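Long-range contact in isomaltodextranase (Arthrobacter globiformis, PDB 5AWO), which hydrolyses alpha-1,6-glucosidic linkages of polysaccharides such as dextran, releasing successive isomaltose units from the non-reducing chain ends: residues S325-K330 against P457-I462. Residues are numbered along the deposited sequence; the frame is centred on the assembly and turned at random.
Sequences SDEERK and PHASAI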
ATOM      1  N   SER A 325     -24.258  10.421   6.163  1.00 13.39           N
ATOM      2  CA  SER A 325     -24.395  10.316   7.599  1.00 14.88           C
ATOM      3  C   SER A 325     -23.047  10.153   8.253  1.00 13.79           C
ATOM      4  O   SER A 325     -22.041   9.763   7.604  1.00 14.15           O
ATOM      5  CB  SER A 325     -25.262   9.110   7.957  1.00 14.40           C
ATOM      6  OG  SER A 325     -24.523   7.915   7.664  1.00 16.34           O
ATOM      7  N   ASP A 326     -23.016  10.380   9.558  1.00 13.86           N
ATOM      8  CA  ASP A 326     -21.831  10.148  10.348  1.00 14.39           C
ATOM      9  C   ASP A 326     -21.454   8.686  10.420  1.00 14.34           C
ATOM     10  O   ASP A 326     -20.260   8.399  10.453  1.00 14.48           O
ATOM     11  CB  ASP A 326     -21.990  10.694  11.764  1.00 15.04           C
ATOM     12  CG  ASP A 326     -22.090  12.206  11.813  1.00 15.78           C
ATOM     13  OD1 ASP A 326     -21.720  12.909  10.851  1.00 15.99           O
ATOM     14  OD2 ASP A 326     -22.607  12.743  12.835  1.00 16.59           O
ATOM     15  N   GLU A 327     -22.421   7.772  10.397  1.00 15.29           N
ATOM     16  CA  GLU A 327     -22.065   6.364  10.323  1.00 15.28           C
ATOM     17  C   GLU A 327     -21.315   6.039   9.040  1.00 13.95           C
ATOM     18  O   GLU A 327     -20.356   5.267   9.064  1.00 14.89           O
ATOM     19  CB  GLU A 327     -23.265   5.436  10.518  1.00 17.73           C
ATOM     20  CG  GLU A 327     -23.902   5.486  11.912  1.00 20.45           C
ATOM     21  CD  GLU A 327     -22.975   5.136  13.079  1.00 23.15           C
ATOM     22  OE1 GLU A 327     -22.004   4.329  12.962  1.00 20.90           O
ATOM     23  OE2 GLU A 327     -23.196   5.690  14.187  1.00 28.08           O
ATOM     24  N   GLU A 328     -21.731   6.578   7.905  1.00 13.59           N
ATOM     25  CA  GLU A 328     -20.988   6.363   6.676  1.00 13.02           C
ATOM     26  C   GLU A 328     -19.569   6.954   6.749  1.00 12.79           C
ATOM     27  O   GLU A 328     -18.617   6.361   6.264  1.00 12.63           O
ATOM     28  CB  GLU A 328     -21.723   6.985   5.483  1.00 13.18           C
ATOM     29  CG  GLU A 328     -22.990   6.236   5.071  1.00 13.37           C
ATOM     30  CD  GLU A 328     -23.671   6.783   3.821  1.00 13.56           C
ATOM     31  OE1 GLU A 328     -23.209   7.839   3.326  1.00 14.12           O
ATOM     32  OE2 GLU A 328     -24.603   6.106   3.301  1.00 14.69           O
ATOM     33  N   ARG A 329     -19.435   8.134   7.349  1.00 12.95           N
ATOM     34  CA  ARG A 329     -18.122   8.760   7.488  1.00 12.99           C
ATOM     35  C   ARG A 329     -17.204   7.873   8.316  1.00 12.68           C
ATOM     36  O   ARG A 329     -16.034   7.672   7.950  1.00 13.08           O
ATOM     37  CB  ARG A 329     -18.225  10.146   8.109  1.00 13.80           C
ATOM     38  CG  ARG A 329     -18.786  11.195   7.187  1.00 14.72           C
ATOM     39  CD  ARG A 329     -18.990  12.546   7.895  1.00 14.65           C
ATOM     40  NE  ARG A 329     -20.386  12.798   8.235  1.00 15.40           N
ATOM     41  CZ  ARG A 329     -21.331  13.110   7.357  1.00 15.62           C
ATOM     42  NH1 ARG A 329     -22.593  13.304   7.762  1.00 16.06           N
ATOM     43  NH2 ARG A 329     -21.061  13.210   6.059  1.00 15.89           N
ATOM     44  N   LYS A 330     -17.696   7.312   9.413  1.00 13.45           N
ATOM     45  CA  LYS A 330     -16.874   6.412  10.205  1.00 13.78           C
ATOM     46  C   LYS A 330     -16.488   5.168   9.397  1.00 13.63           C
ATOM     47  O   LYS A 330     -15.345   4.691   9.469  1.00 13.19           O
ATOM     48  CB  LYS A 330     -17.575   6.000  11.503  1.00 15.55           C
ATOM     49  CG  LYS A 330     -17.623   7.118  12.546  1.00 17.36           C
ATOM     50  CD  LYS A 330     -18.344   6.742  13.834  1.00 20.65           C
ATOM     51  CE  LYS A 330     -19.813   6.485  13.653  1.00 22.88           C
ATOM     52  NZ  LYS A 330     -20.416   6.256  14.999  1.00 24.54           N
ATOM     53  N   PRO A 457     -27.319  -0.518   8.569  1.00 13.65           N
ATOM     54  CA  PRO A 457     -26.879  -0.361   7.190  1.00 13.79           C
ATOM     55  C   PRO A 457     -25.801   0.708   7.038  1.00 12.85           C
ATOM     56  O   PRO A 457     -25.948   1.824   7.527  1.00 13.89           O
ATOM     57  CB  PRO A 457     -28.161   0.047   6.453  1.00 14.86           C
ATOM     58  CG  PRO A 457     -29.274  -0.385   7.315  1.00 15.74           C
ATOM     59  CD  PRO A 457     -28.789  -0.445   8.725  1.00 14.06           C
ATOM     60  N   HIS A 458     -24.717   0.332   6.367  1.00 12.34           N
ATOM     61  CA  HIS A 458     -23.541   1.185   6.084  1.00 12.12           C
ATOM     62  C   HIS A 458     -22.697   1.465   7.328  1.00 12.84           C
ATOM     63  O   HIS A 458     -21.725   2.222   7.208  1.00 13.32           O
ATOM     64  CB  HIS A 458     -23.932   2.520   5.444  1.00 12.25           C
ATOM     65  CG  HIS A 458     -24.590   2.375   4.110  1.00 11.78           C
ATOM     66  ND1 HIS A 458     -24.913   3.472   3.336  1.00 11.51           N
ATOM     67  CD2 HIS A 458     -24.997   1.291   3.410  1.00 12.35           C
ATOM     68  CE1 HIS A 458     -25.467   3.070   2.218  1.00 12.08           C
ATOM     69  NE2 HIS A 458     -25.520   1.754   2.227  1.00 12.62           N
ATOM     70  N   ALA A 459     -23.013   0.879   8.486  1.00 12.34           N
ATOM     71  CA  ALA A 459     -22.233   1.125   9.698  1.00 12.33           C
ATOM     72  C   ALA A 459     -21.108   0.105   9.836  1.00 12.73           C
ATOM     73  O   ALA A 459     -21.125  -0.940   9.176  1.00 13.45           O
ATOM     74  CB  ALA A 459     -23.130   1.033  10.915  1.00 12.81           C
ATOM     75  N   SER A 460     -20.191   0.404  10.750  1.00 12.32           N
ATOM     76  CA  SER A 460     -19.052  -0.446  10.974  1.00 12.55           C
ATOM     77  C   SER A 460     -18.592  -0.318  12.428  1.00 13.27           C
ATOM     78  O   SER A 460     -19.085   0.545  13.170  1.00 13.98           O
ATOM     79  CB  SER A 460     -17.924  -0.078  10.012  1.00 12.35           C
ATOM     80  OG  SER A 460     -17.549   1.272  10.162  1.00 12.84           O
ATOM     81  N   ALA A 461     -17.656  -1.181  12.804  1.00 13.51           N
ATOM     82  CA  ALA A 461     -17.038  -1.138  14.108  1.00 14.05           C
ATOM     83  C   ALA A 461     -15.578  -1.534  13.958  1.00 13.57           C
ATOM     84  O   ALA A 461     -15.248  -2.343  13.089  1.00 13.85           O
ATOM     85  CB  ALA A 461     -17.724  -2.075  15.062  1.00 15.14           C
ATOM     86  N   ILE A 462     -14.715  -0.939  14.775  1.00 13.78           N
ATOM     87  CA  ILE A 462     -13.300  -1.273  14.744  1.00 13.89           C
ATOM     88  C   ILE A 462     -12.790  -1.404  16.171  1.00 14.06           C
ATOM     89  O   ILE A 462     -13.151  -0.625  17.079  1.00 14.24           O
ATOM     90  CB  ILE A 462     -12.491  -0.259  13.885  1.00 14.45           C
ATOM     91  CG1 ILE A 462     -11.119  -0.772  13.502  1.00 14.51           C
ATOM     92  CG2 ILE A 462     -12.424   1.105  14.525  1.00 14.45           C
ATOM     93  CD1 ILE A 462     -10.421   0.036  12.426  1.00 15.40           C
TER
HETATM   94  O   HOH W   1     -20.187   3.315  11.251  1.00 14.64           O
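The first turn of helix 326-339 lies against the loop that leads into strand 460-466, closest where the CA atoms of Glu327 and Ala459 come within 5.3 Å. Ser325 N-caps the helix, its OG accepting from Glu328 N. Glu328 and His458 then run alongside each other with their ends in the same direction. With chi2 at -176° the glutamate chain is extended, its CG against His458 CB, and OE2 reaches the ring edge, where His458 ND1 donates to it at 2.7 Å. That oxygen lies in the imidazole plane, but the N-H comes from above the carboxylate plane, the two planes being 32° apart. The other ends are held too: Ala324 N donates to Glu328 OE1, and His458 NE2 is hydrogen-bonded to Asp414 OD1, so bonds at both nitrogens fix the ring's rotation. An alanine in place of Glu328 has no carboxylate to accept from ND1, and the imidazole would probably be less firmly oriented. Glu327, its chain folded at chi2 (-59°), brings OE1 to 4.0 Å from Ala459 CB, while its OE2 forms a salt bridge with Lys330 NZ at 3.0 Å. One water donates to both Glu327 O and OE1 and accepts from Ser460 N, tying helix to strand. Further along the helix, Thr331 and Asn334 hydrogen-bond Ser460 OG. Trp275 stacks on the His458 ring, and Ala461 pairs with Leu409 of strand 405-410, so the contact joins the helix between the seventh and eighth strands of the catalytic TIM barrel to the C-terminal beta-sandwich domain.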